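Local coordinates for protein cysteine desulfurase (Thermococcus onnurineus, PDB 5B7S) that probably uses pyridoxal 5'-phosphate to take the sulfur from L-cysteine and pass it to a sulfur carrier, leaving L-alanine, at residues 184-189 with 375-380. Residues are numbered along the deposited sequence; the frame is centred on the assembly and turned at random.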
loop_
_atom_site.group_PDB
_atom_site.type_symbol
_atom_site.label_atom_id
_atom_site.label_comp_id
_atom_site.label_asym_id
_atom_site.label_seq_id
_atom_site.Cartn_x
_atom_site.Cartn_y
_atom_site.Cartn_z
ATOM N N SER B 184 -15.159 10.635 14.666
ATOM C CA SER B 184 -15.167 9.253 15.185
ATOM C C SER B 184 -15.904 8.309 14.237
ATOM O O SER B 184 -17.040 8.539 13.900
ATOM C CB SER B 184 -15.786 9.164 16.608
ATOM O OG SER B 184 -17.007 8.450 16.656
ATOM N N ASN B 185 -15.246 7.247 13.829
ATOM C CA ASN B 185 -15.890 6.189 13.020
ATOM C C ASN B 185 -17.077 5.462 13.691
ATOM O O ASN B 185 -17.898 4.903 12.987
ATOM C CB ASN B 185 -14.864 5.142 12.636
ATOM C CG ASN B 185 -14.101 4.649 13.833
ATOM O OD1 ASN B 185 -13.571 5.460 14.621
ATOM N ND2 ASN B 185 -14.063 3.334 14.012
ATOM N N ALA B 186 -17.164 5.459 15.016
ATOM C CA ALA B 186 -18.266 4.791 15.711
ATOM C C ALA B 186 -19.413 5.712 16.224
ATOM O O ALA B 186 -20.578 5.283 16.253
ATOM C CB ALA B 186 -17.708 3.984 16.872
ATOM N N LEU B 187 -19.091 6.930 16.681
ATOM C CA LEU B 187 -20.119 7.855 17.177
ATOM C C LEU B 187 -20.530 8.928 16.179
ATOM O O LEU B 187 -21.650 9.420 16.228
ATOM C CB LEU B 187 -19.690 8.482 18.503
ATOM C CG LEU B 187 -19.270 7.496 19.607
ATOM C CD1 LEU B 187 -19.068 8.237 20.915
ATOM C CD2 LEU B 187 -20.271 6.374 19.808
ATOM N N GLY B 188 -19.644 9.283 15.256
ATOM C CA GLY B 188 -19.951 10.329 14.280
ATOM C C GLY B 188 -19.719 11.737 14.802
ATOM O O GLY B 188 -20.044 12.698 14.114
ATOM N N VAL B 189 -19.162 11.857 16.010
ATOM C CA VAL B 189 -18.706 13.143 16.560
ATOM C C VAL B 189 -17.804 13.845 15.560
ATOM O O VAL B 189 -16.753 13.327 15.207
ATOM C CB VAL B 189 -17.791 13.030 17.826
ATOM C CG1 VAL B 189 -17.989 14.250 18.709
ATOM C CG2 VAL B 189 -17.991 11.748 18.622
ATOM N N HIS B 375 -16.366 -1.844 15.740
ATOM C CA HIS B 375 -15.910 -0.821 14.766
ATOM C C HIS B 375 -14.466 -0.361 14.908
ATOM O O HIS B 375 -14.147 0.804 14.645
ATOM C CB HIS B 375 -16.845 0.391 14.797
ATOM C CG HIS B 375 -18.281 0.015 14.731
ATOM N ND1 HIS B 375 -18.809 -0.681 13.667
ATOM C CD2 HIS B 375 -19.290 0.188 15.613
ATOM C CE1 HIS B 375 -20.087 -0.913 13.894
ATOM N NE2 HIS B 375 -20.402 -0.397 15.068
ATOM N N CYS B 376 -13.583 -1.280 15.274
ATOM C CA CYS B 376 -12.181 -0.951 15.580
ATOM C C CYS B 376 -12.030 0.207 16.606
ATOM O O CYS B 376 -11.088 1.009 16.517
ATOM C CB CYS B 376 -11.389 -0.671 14.270
ATOM S SG CYS B 376 -11.305 -2.003 13.013
ATOM N N ALA B 377 -12.951 0.272 17.584
ATOM C CA ALA B 377 -12.971 1.323 18.636
ATOM C C ALA B 377 -13.569 0.796 19.963
ATOM O O ALA B 377 -14.449 1.424 20.575
ATOM C CB ALA B 377 -13.738 2.547 18.145
ATOM N N LEU B 378 -13.096 -0.384 20.369
ATOM C CA LEU B 378 -13.445 -1.009 21.638
ATOM C C LEU B 378 -13.433 -0.079 22.864
ATOM O O LEU B 378 -14.304 -0.209 23.712
ATOM C CB LEU B 378 -12.536 -2.221 21.909
ATOM C CG LEU B 378 -12.876 -3.519 21.170
ATOM C CD1 LEU B 378 -11.666 -4.449 21.030
ATOM C CD2 LEU B 378 -14.031 -4.238 21.859
ATOM N N PRO B 379 -12.434 0.835 22.986
ATOM C CA PRO B 379 -12.475 1.795 24.103
ATOM C C PRO B 379 -13.775 2.581 24.197
ATOM O O PRO B 379 -14.306 2.753 25.301
ATOM C CB PRO B 379 -11.306 2.724 23.792
ATOM C CG PRO B 379 -10.308 1.818 23.172
ATOM C CD PRO B 379 -11.120 0.881 22.308
ATOM N N VAL B 380 -14.279 3.024 23.039
ATOM C CA VAL B 380 -15.552 3.747 22.944
ATOM C C VAL B 380 -16.654 2.871 23.515
ATOM O O VAL B 380 -17.314 3.260 24.472
ATOM C CB VAL B 380 -15.910 4.140 21.493
ATOM C CG1 VAL B 380 -17.268 4.828 21.443
ATOM C CG2 VAL B 380 -14.871 5.076 20.902
#
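H375 opens the contact, its CB facing the methyl of A186 at 4.2 Å. Here, in this class-V aminotransferase, which has the fold type I architecture of pyridoxal-phosphate enzymes, the loop between strand 177-181 of the seven-stranded sheet and helix 193-202 meets the loop that leads from strand 368-373 of the four-stranded sheet into helix 378-384. With CG beside its backbone N (chi1 -48°), the H375 ring is carried past A186, whose methyl meets it obliquely; its NE2 is hydrogen-bonded to T389 OG1. The carbonyl O of H375 lies close to N185 ND2, but the angle is too poor for a hydrogen bond. That asparagine also packs against H134, which binds pyridoxal 5'-phosphate, so the joint borders the cofactor site. C376 packs on G264 of the second subunit, at the dimer interface. A377, the N-cap residue of helix 378-384, presents its CB to two partners, A186 CB at 4.4 Å and N185 ND2 at 4.2 Å. In the first turn of the helix, V380 reaches L187, itself held by an ST motif in which its N donates to S184 OG. V380 CG1, anti to the backbone N (chi1 177°), ends 3.8 Å from L187 CD2.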